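Local structure of uncharacterized protein, DUF633, LMOf2365_1472 (Listeria monocytogenes str. 4b F2365, 3GNL) at residues 32-37 with 60-65; 82-86 with 113-117; 200-204 with 224-228. The protein is formally uncharacterised but probably methylates N1 of an adenine in tRNA with S-adenosylmethionine as methyl donor. One frame throughout, in Å; residues are numbered along the deposited sequence.

Contact 1: residues 32-37 with 60-65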
loop_
_atom_site.group_PDB
_atom_site.type_symbol
_atom_site.label_atom_id
_atom_site.label_comp_id
_atom_site.label_asym_id
_atom_site.label_seq_id
_atom_site.Cartn_x
_atom_site.Cartn_y
_atom_site.Cartn_z
ATOM N N HIS A 32 -6.888 10.125 -11.022
ATOM C CA HIS A 32 -7.882 11.135 -11.427
ATOM C C HIS A 32 -8.466 12.007 -10.302
ATOM O O HIS A 32 -9.465 12.700 -10.524
ATOM C CB HIS A 32 -9.014 10.523 -12.225
ATOM C CG HIS A 32 -8.595 9.935 -13.546
ATOM N ND1 HIS A 32 -7.820 8.800 -13.643
ATOM C CD2 HIS A 32 -8.875 10.312 -14.813
ATOM C CE1 HIS A 32 -7.615 8.517 -14.924
ATOM N NE2 HIS A 32 -8.259 9.409 -15.652
ATOM N N ALA A 33 -7.809 12.039 -9.135
ATOM C CA ALA A 33 -8.344 12.724 -7.963
ATOM C C ALA A 33 -9.711 12.147 -7.572
ATOM O O ALA A 33 -10.448 12.853 -6.863
ATOM C CB ALA A 33 -8.440 14.237 -8.230
ATOM N N TYR A 34 -10.055 10.934 -8.009
ATOM C CA TYR A 34 -11.358 10.358 -7.649
ATOM C C TYR A 34 -11.481 10.258 -6.132
ATOM O O TYR A 34 -12.534 10.649 -5.549
ATOM C CB TYR A 34 -11.554 8.943 -8.212
ATOM C CG TYR A 34 -11.687 8.812 -9.699
ATOM C CD1 TYR A 34 -12.402 9.741 -10.438
ATOM C CD2 TYR A 34 -11.110 7.734 -10.355
ATOM C CE1 TYR A 34 -12.544 9.596 -11.831
ATOM C CE2 TYR A 34 -11.225 7.592 -11.751
ATOM C CZ TYR A 34 -11.942 8.547 -12.457
ATOM O OH TYR A 34 -12.066 8.414 -13.815
ATOM N N LEU A 35 -10.446 9.717 -5.493
ATOM C CA LEU A 35 -10.488 9.540 -4.040
ATOM C C LEU A 35 -10.580 10.865 -3.268
ATOM O O LEU A 35 -11.455 10.996 -2.401
ATOM C CB LEU A 35 -9.359 8.594 -3.589
ATOM C CG LEU A 35 -9.206 8.382 -2.084
ATOM C CD1 LEU A 35 -8.597 6.994 -1.790
ATOM C CD2 LEU A 35 -8.441 9.455 -1.383
ATOM N N PRO A 36 -9.755 11.872 -3.592
ATOM C CA PRO A 36 -9.889 13.191 -2.952
ATOM C C PRO A 36 -11.255 13.771 -3.150
ATOM O O PRO A 36 -11.831 14.326 -2.200
ATOM C CB PRO A 36 -8.847 14.025 -3.670
ATOM C CG PRO A 36 -7.776 13.028 -4.068
ATOM C CD PRO A 36 -8.532 11.768 -4.405
ATOM N N CYS A 37 -11.829 13.644 -4.340
ATOM C CA CYS A 37 -13.169 14.215 -4.561
ATOM C C CYS A 37 -14.182 13.489 -3.700
ATOM O O CYS A 37 -15.024 14.139 -3.088
ATOM C CB CYS A 37 -13.571 14.174 -6.029
ATOM S SG CYS A 37 -12.625 15.371 -7.114
ATOM N N SER A 60 -5.844 15.231 -16.133
ATOM C CA SER A 60 -7.027 14.438 -15.835
ATOM C C SER A 60 -7.502 14.761 -14.416
ATOM O O SER A 60 -8.710 14.875 -14.155
ATOM C CB SER A 60 -6.662 12.963 -15.937
ATOM O OG SER A 60 -6.690 12.499 -17.280
ATOM N N ALA A 61 -6.548 14.892 -13.475
ATOM C CA ALA A 61 -6.932 15.183 -12.081
ATOM C C ALA A 61 -7.460 16.603 -11.933
ATOM O O ALA A 61 -8.473 16.814 -11.238
ATOM C CB ALA A 61 -5.782 14.924 -11.117
ATOM N N GLN A 62 -6.816 17.574 -12.598
ATOM C CA GLN A 62 -7.315 18.957 -12.603
ATOM C C GLN A 62 -8.745 19.016 -13.116
ATOM O O GLN A 62 -9.588 19.719 -12.506
ATOM C CB GLN A 62 -6.443 19.843 -13.490
ATOM C CG GLN A 62 -5.170 20.343 -12.852
ATOM C CD GLN A 62 -4.259 21.073 -13.855
ATOM O OE1 GLN A 62 -3.927 20.526 -14.911
ATOM N NE2 GLN A 62 -3.867 22.318 -13.532
ATOM N N LYS A 63 -9.025 18.271 -14.182
ATOM C CA LYS A 63 -10.359 18.309 -14.810
ATOM C C LYS A 63 -11.404 17.656 -13.941
ATOM O O LYS A 63 -12.507 18.154 -13.860
ATOM C CB LYS A 63 -10.373 17.720 -16.213
ATOM C CG LYS A 63 -9.671 18.631 -17.227
ATOM C CD LYS A 63 -9.718 18.028 -18.601
ATOM C CE LYS A 63 -9.086 18.946 -19.680
ATOM N NZ LYS A 63 -10.013 20.053 -20.111
ATOM N N GLN A 64 -11.051 16.583 -13.243
ATOM C CA GLN A 64 -12.013 15.942 -12.352
ATOM C C GLN A 64 -12.368 16.874 -11.190
ATOM O O GLN A 64 -13.560 16.962 -10.802
ATOM C CB GLN A 64 -11.448 14.607 -11.840
ATOM C CG GLN A 64 -12.269 13.950 -10.735
ATOM C CD GLN A 64 -13.647 13.502 -11.186
ATOM O OE1 GLN A 64 -13.823 12.943 -12.262
ATOM N NE2 GLN A 64 -14.635 13.734 -10.337
ATOM N N VAL A 65 -11.380 17.574 -10.642
ATOM C CA VAL A 65 -11.569 18.470 -9.494
ATOM C C VAL A 65 -12.501 19.619 -9.945
ATOM O O VAL A 65 -13.444 19.962 -9.218
ATOM C CB VAL A 65 -10.225 19.003 -8.905
ATOM C CG1 VAL A 65 -10.429 20.133 -7.902
ATOM C CG2 VAL A 65 -9.466 17.815 -8.232
#

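Contact 2: residues 82-86 with 113-117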
loop_
_atom_site.group_PDB
_atom_site.type_symbol
_atom_site.label_atom_id
_atom_site.label_comp_id
_atom_site.label_asym_id
_atom_site.label_seq_id
_atom_site.Cartn_x
_atom_site.Cartn_y
_atom_site.Cartn_z
ATOM N N LEU A 82 6.531 13.039 -2.569
ATOM C CA LEU A 82 6.085 13.991 -1.531
ATOM C C LEU A 82 6.546 15.446 -1.758
ATOM O O LEU A 82 6.287 16.265 -0.877
ATOM C CB LEU A 82 6.428 13.529 -0.114
ATOM C CG LEU A 82 6.034 12.090 0.283
ATOM C CD1 LEU A 82 6.274 11.808 1.737
ATOM C CD2 LEU A 82 4.568 11.792 -0.122
ATOM N N ALA A 83 7.168 15.721 -2.910
ATOM C CA ALA A 83 7.561 17.101 -3.341
ATOM C C ALA A 83 6.319 18.002 -3.448
ATOM O O ALA A 83 6.425 19.238 -3.436
ATOM C CB ALA A 83 8.303 17.074 -4.655
ATOM N N VAL A 84 5.140 17.397 -3.522
ATOM C CA VAL A 84 3.925 18.188 -3.647
ATOM C C VAL A 84 3.407 18.665 -2.294
ATOM O O VAL A 84 2.474 19.461 -2.241
ATOM C CB VAL A 84 2.808 17.445 -4.436
ATOM C CG1 VAL A 84 3.253 17.116 -5.865
ATOM C CG2 VAL A 84 2.287 16.181 -3.630
ATOM N N ILE A 85 4.005 18.202 -1.206
ATOM C CA ILE A 85 3.576 18.559 0.143
ATOM C C ILE A 85 4.492 19.636 0.704
ATOM O O ILE A 85 5.701 19.609 0.495
ATOM C CB ILE A 85 3.596 17.341 1.112
ATOM C CG1 ILE A 85 2.555 16.298 0.718
ATOM C CG2 ILE A 85 3.331 17.763 2.550
ATOM C CD1 ILE A 85 2.594 15.084 1.641
ATOM N N GLU A 86 3.901 20.580 1.425
ATOM C CA GLU A 86 4.696 21.591 2.108
ATOM C C GLU A 86 4.297 21.619 3.582
ATOM O O GLU A 86 3.159 21.267 3.938
ATOM C CB GLU A 86 4.497 22.948 1.431
ATOM C CG GLU A 86 5.776 23.726 1.226
ATOM C CD GLU A 86 6.670 23.142 0.138
ATOM O OE1 GLU A 86 6.242 23.096 -1.040
ATOM O OE2 GLU A 86 7.817 22.747 0.464
ATOM N N ALA A 113 11.221 14.179 5.209
ATOM C CA ALA A 113 10.993 15.488 5.840
ATOM C C ALA A 113 9.511 15.844 5.826
ATOM O O ALA A 113 8.972 16.452 6.775
ATOM C CB ALA A 113 11.795 16.544 5.113
ATOM N N LYS A 114 8.846 15.437 4.754
ATOM C CA LYS A 114 7.461 15.787 4.546
ATOM C C LYS A 114 6.516 15.005 5.438
ATOM O O LYS A 114 5.324 15.270 5.464
ATOM C CB LYS A 114 7.110 15.643 3.068
ATOM C CG LYS A 114 8.021 16.421 2.135
ATOM C CD LYS A 114 7.954 17.939 2.483
ATOM C CE LYS A 114 8.597 18.811 1.417
ATOM N NZ LYS A 114 8.169 18.505 -0.004
ATOM N N LEU A 115 7.049 14.035 6.182
ATOM C CA LEU A 115 6.258 13.284 7.142
ATOM C C LEU A 115 6.056 14.023 8.477
ATOM O O LEU A 115 5.305 13.575 9.316
ATOM C CB LEU A 115 6.863 11.894 7.386
ATOM C CG LEU A 115 6.904 10.973 6.171
ATOM C CD1 LEU A 115 7.706 9.709 6.504
ATOM C CD2 LEU A 115 5.479 10.665 5.750
ATOM N N ALA A 116 6.729 15.160 8.641
ATOM C CA ALA A 116 6.558 16.025 9.822
ATOM C C ALA A 116 5.078 16.361 10.062
ATOM O O ALA A 116 4.397 16.889 9.179
ATOM C CB ALA A 116 7.384 17.300 9.659
ATOM N N GLY A 117 4.580 16.012 11.235
ATOM C CA GLY A 117 3.213 16.281 11.593
ATOM C C GLY A 117 2.132 15.355 11.062
ATOM O O GLY A 117 1.002 15.387 11.547
#

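Contact 3: residues 200-204 with 224-228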
loop_
_atom_site.group_PDB
_atom_site.type_symbol
_atom_site.label_atom_id
_atom_site.label_comp_id
_atom_site.label_asym_id
_atom_site.label_seq_id
_atom_site.Cartn_x
_atom_site.Cartn_y
_atom_site.Cartn_z
ATOM N N TRP A 200 5.254 -21.986 -5.696
ATOM C CA TRP A 200 6.624 -22.169 -5.229
ATOM C C TRP A 200 7.030 -23.656 -5.164
ATOM O O TRP A 200 8.141 -23.974 -5.601
ATOM C CB TRP A 200 6.756 -21.518 -3.840
ATOM C CG TRP A 200 6.608 -20.006 -3.882
ATOM C CD1 TRP A 200 6.971 -19.158 -4.896
ATOM C CD2 TRP A 200 6.099 -19.188 -2.812
ATOM N NE1 TRP A 200 6.670 -17.827 -4.528
ATOM C CE2 TRP A 200 6.125 -17.848 -3.271
ATOM C CE3 TRP A 200 5.586 -19.475 -1.530
ATOM C CZ2 TRP A 200 5.678 -16.777 -2.468
ATOM C CZ3 TRP A 200 5.099 -18.382 -0.743
ATOM C CH2 TRP A 200 5.147 -17.082 -1.246
ATOM N N GLN A 201 6.140 -24.541 -4.697
ATOM C CA GLN A 201 6.427 -25.991 -4.639
ATOM C C GLN A 201 6.593 -26.492 -6.043
ATOM O O GLN A 201 7.505 -27.299 -6.299
ATOM C CB GLN A 201 5.280 -26.767 -3.993
ATOM C CG GLN A 201 5.014 -26.388 -2.551
ATOM C CD GLN A 201 3.717 -26.959 -1.972
ATOM O OE1 GLN A 201 2.871 -27.539 -2.681
ATOM N NE2 GLN A 201 3.544 -26.778 -0.668
ATOM N N ASN A 202 5.751 -26.008 -6.955
ATOM C CA ASN A 202 5.893 -26.465 -8.339
ATOM C C ASN A 202 7.227 -26.041 -8.945
ATOM O O ASN A 202 7.853 -26.801 -9.708
ATOM C CB ASN A 202 4.727 -25.988 -9.207
ATOM C CG ASN A 202 3.381 -26.613 -8.813
ATOM O OD1 ASN A 202 3.328 -27.631 -8.142
ATOM N ND2 ASN A 202 2.304 -25.995 -9.265
ATOM N N ILE A 203 7.690 -24.830 -8.612
ATOM C CA ILE A 203 8.937 -24.336 -9.152
ATOM C C ILE A 203 10.062 -25.210 -8.619
ATOM O O ILE A 203 10.983 -25.532 -9.365
ATOM C CB ILE A 203 9.199 -22.856 -8.784
ATOM C CG1 ILE A 203 8.149 -21.970 -9.466
ATOM C CG2 ILE A 203 10.622 -22.386 -9.225
ATOM C CD1 ILE A 203 8.174 -20.552 -8.899
ATOM N N ILE A 204 10.046 -25.514 -7.329
ATOM C CA ILE A 204 11.103 -26.400 -6.803
ATOM C C ILE A 204 11.192 -27.703 -7.576
ATOM O O ILE A 204 12.313 -28.125 -7.927
ATOM C CB ILE A 204 10.904 -26.702 -5.316
ATOM C CG1 ILE A 204 11.190 -25.428 -4.521
ATOM C CG2 ILE A 204 11.883 -27.792 -4.851
ATOM C CD1 ILE A 204 10.762 -25.514 -3.106
ATOM N N LEU A 224 12.765 -20.578 -1.889
ATOM C CA LEU A 224 11.394 -21.052 -2.068
ATOM C C LEU A 224 10.947 -21.947 -0.904
ATOM O O LEU A 224 9.791 -21.872 -0.439
ATOM C CB LEU A 224 11.260 -21.797 -3.404
ATOM C CG LEU A 224 11.422 -20.927 -4.641
ATOM C CD1 LEU A 224 11.673 -21.845 -5.844
ATOM C CD2 LEU A 224 10.200 -20.055 -4.879
ATOM N N GLU A 225 11.834 -22.826 -0.412
ATOM C CA GLU A 225 11.495 -23.644 0.767
ATOM C C GLU A 225 11.132 -22.782 1.985
ATOM O O GLU A 225 10.199 -23.123 2.708
ATOM C CB GLU A 225 12.618 -24.624 1.137
ATOM C CG GLU A 225 12.754 -25.779 0.127
ATOM C CD GLU A 225 14.051 -26.582 0.305
ATOM O OE1 GLU A 225 15.037 -26.052 0.859
ATOM O OE2 GLU A 225 14.067 -27.744 -0.143
ATOM N N HIS A 226 11.873 -21.696 2.159
ATOM C CA HIS A 226 11.662 -20.757 3.280
ATOM C C HIS A 226 10.290 -20.099 3.155
ATOM O O HIS A 226 9.525 -20.019 4.136
ATOM C CB HIS A 226 12.754 -19.672 3.293
ATOM C CG HIS A 226 12.602 -18.638 4.380
ATOM N ND1 HIS A 226 12.486 -18.961 5.720
ATOM C CD2 HIS A 226 12.617 -17.280 4.325
ATOM C CE1 HIS A 226 12.402 -17.849 6.439
ATOM N NE2 HIS A 226 12.485 -16.817 5.617
ATOM N N LYS A 227 9.972 -19.652 1.943
ATOM C CA LYS A 227 8.677 -19.043 1.726
ATOM C C LYS A 227 7.518 -20.012 1.929
ATOM O O LYS A 227 6.510 -19.674 2.550
ATOM C CB LYS A 227 8.577 -18.400 0.344
ATOM C CG LYS A 227 9.550 -17.235 0.066
ATOM C CD LYS A 227 9.183 -16.691 -1.314
ATOM C CE LYS A 227 10.353 -16.163 -2.059
ATOM N NZ LYS A 227 10.323 -14.700 -2.129
ATOM N N ILE A 228 7.657 -21.237 1.431
ATOM C CA ILE A 228 6.613 -22.239 1.641
ATOM C C ILE A 228 6.429 -22.525 3.156
ATOM O O ILE A 228 5.312 -22.642 3.635
ATOM C CB ILE A 228 6.956 -23.585 0.860
ATOM C CG1 ILE A 228 6.923 -23.378 -0.654
ATOM C CG2 ILE A 228 6.084 -24.736 1.292
ATOM C CD1 ILE A 228 7.776 -24.450 -1.360
#

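Contact 1: residues 32-37 with 60-65
Gln-64 faces the loop and first helical turn at 32-37 and meets His-32, Tyr-34 and Cys-37. Its CG stands opposite the backbone N (chi1 171°), which directs the chain toward segment 32-37. A bend at chi2 then turns the amide toward Tyr-34. The two side chains cross at about a right angle, with ring and amide planes 66° apart. Gln-64 OE1 lies at the edge of the tyrosine ring, near its plane, 3.6 Å from Tyr-34 CE1. The aliphatic part of the same glutamine is pressed against the backbone: Gln-64 CB comes to 3.0 Å from His-32 O, a tight fit. Cys-37 SG also touches this part, 3.9 Å from Gln-64 CG. His-32 also meets the start of the second segment. Its CD2 is 3.6 Å from Ser-60 CB, approached obliquely. The CB of His-32 sits over the centre of the Tyr-34 ring. Deeper in, Ala-33 CB touches Val-65 CG2 at 3.7 Å and also meets Ala-61. No hydrogen bond joins the two segments. Ala-33 is the N-cap of helix 34-41, which here packs on helix 55-67. Ala-61 and Val-65 also rest on strand 74-78, while Leu-35 and Pro-36 reach strand 23-28. The two helices of successive beta-alpha-beta units thus meet beside the parallel part of the sheet.

Contact 2: residues 82-86 with 113-117
Lys-114 reaches across to the turn at 82-86 and buries more surface here than any other residue. Its NZ donates to two backbone carbonyls. The shorter bond runs from Lys-114 NZ to Ile-85 O, 2.7 Å, with the donor in the carbonyl plane and a C=O...N angle of 158°. The other runs from Lys-114 NZ to Leu-82 O, 3.1 Å. There the donor is tilted from the carbonyl plane. Leu-82 O also accepts from Ile-85 N, and the two donors arrive from opposite faces of its plane. The lysine chain bends at chi2 (-60°) and again at chi4, which folds the ammonium group back onto the turn. Its aliphatic part is used as well. Lys-114 CB lies 3.9 Å from Leu-82 CB, and the two side chains slide past each other in opposite directions. Leu-82 CD1 goes on to meet Leu-115 CD2 at 4.2 Å. Ile-85 adds its CG2 beside Lys-114 CB, 4.4 Å away. Glu-86 runs alongside the lysine, but OE2 stays 4.3 Å from Lys-114 NZ, too far for a salt bridge; its charge may still favour the ammonium. Residues 82-85 form a type I beta turn, closed by the Ile-85 N to Leu-82 O bond. Lys-114 clamps it, tying together two loops of the Rossmann-like methyltransferase fold: the one before strand 93-99 and the one before strand 120-125.

Contact 3: residues 200-204 with 224-228
Trp-200 opens the first segment and lies against Leu-224, Lys-227 and Ile-228. Its CG is set opposite the carbonyl carbon (chi1 -67°), and the indole extends over the second helix. Lys-227 CB sits over one face of the six-membered ring, 3.8 Å from the centroid and 18° off the normal, a CH-pi contact. Lys-227 CD lies above the same ring system, nearer its rim. The two side chains cross at about a right angle. At the five-membered ring, Leu-224 CD2 comes obliquely to 3.4 Å from Trp-200 CD1, a close apolar contact. Trp-200 CB also touches Ile-228 CG1. Gln-201 starts out away from the partner helix, but its CG returns to 3.6 Å from Ile-228 CD1. Ile-203 adds its CG2 branch, which meets Leu-224 CD1 at 3.6 Å, again with the side chains roughly perpendicular. Ile-204 ends the segment. It slides past Leu-224 in the opposite direction, with CD1 3.8 Å from Leu-224 CB. It meets Ile-228 tip to tip, the two CD1 atoms of Ile-204 and Ile-228 being 3.6 Å apart. The two segments run nearly antiparallel, at 153°, their axes approaching to 9.6 Å. They form a helical hairpin, consistent with the C-terminal coiled-coil part of TrmK-type enzymes. Phe-176 of helix 172-177 also touches Trp-200 and Lys-227. No hydrogen bond or salt bridge crosses between the segments, so the pairing rests on apolar packing and the CH-pi contact of the lysine's aliphatic carbons with the indole.

Contacts 1 and 2 belong to the Rossmann-like part of the chain, and contact 3 to the helical hairpin near the C-terminus. The centres of contacts 1 and 2 are 20 Å apart. Both adjoin strand 23-28: contact 1 touches Asp-27, whereas contact 2 touches Ala-26 and Ile-28, consistent with opposite faces of the sheet. Contact 3 lies on the other side of the chain's centre, 42 Å from contact 1 and 40 Å from contact 2, centre to centre. In class I methyltransferases the loop after the first strand usually binds S-adenosylmethionine. Residues 32-33 end that loop, so contact 1 probably borders the cofactor site. Contact 3 would be remote from such a site.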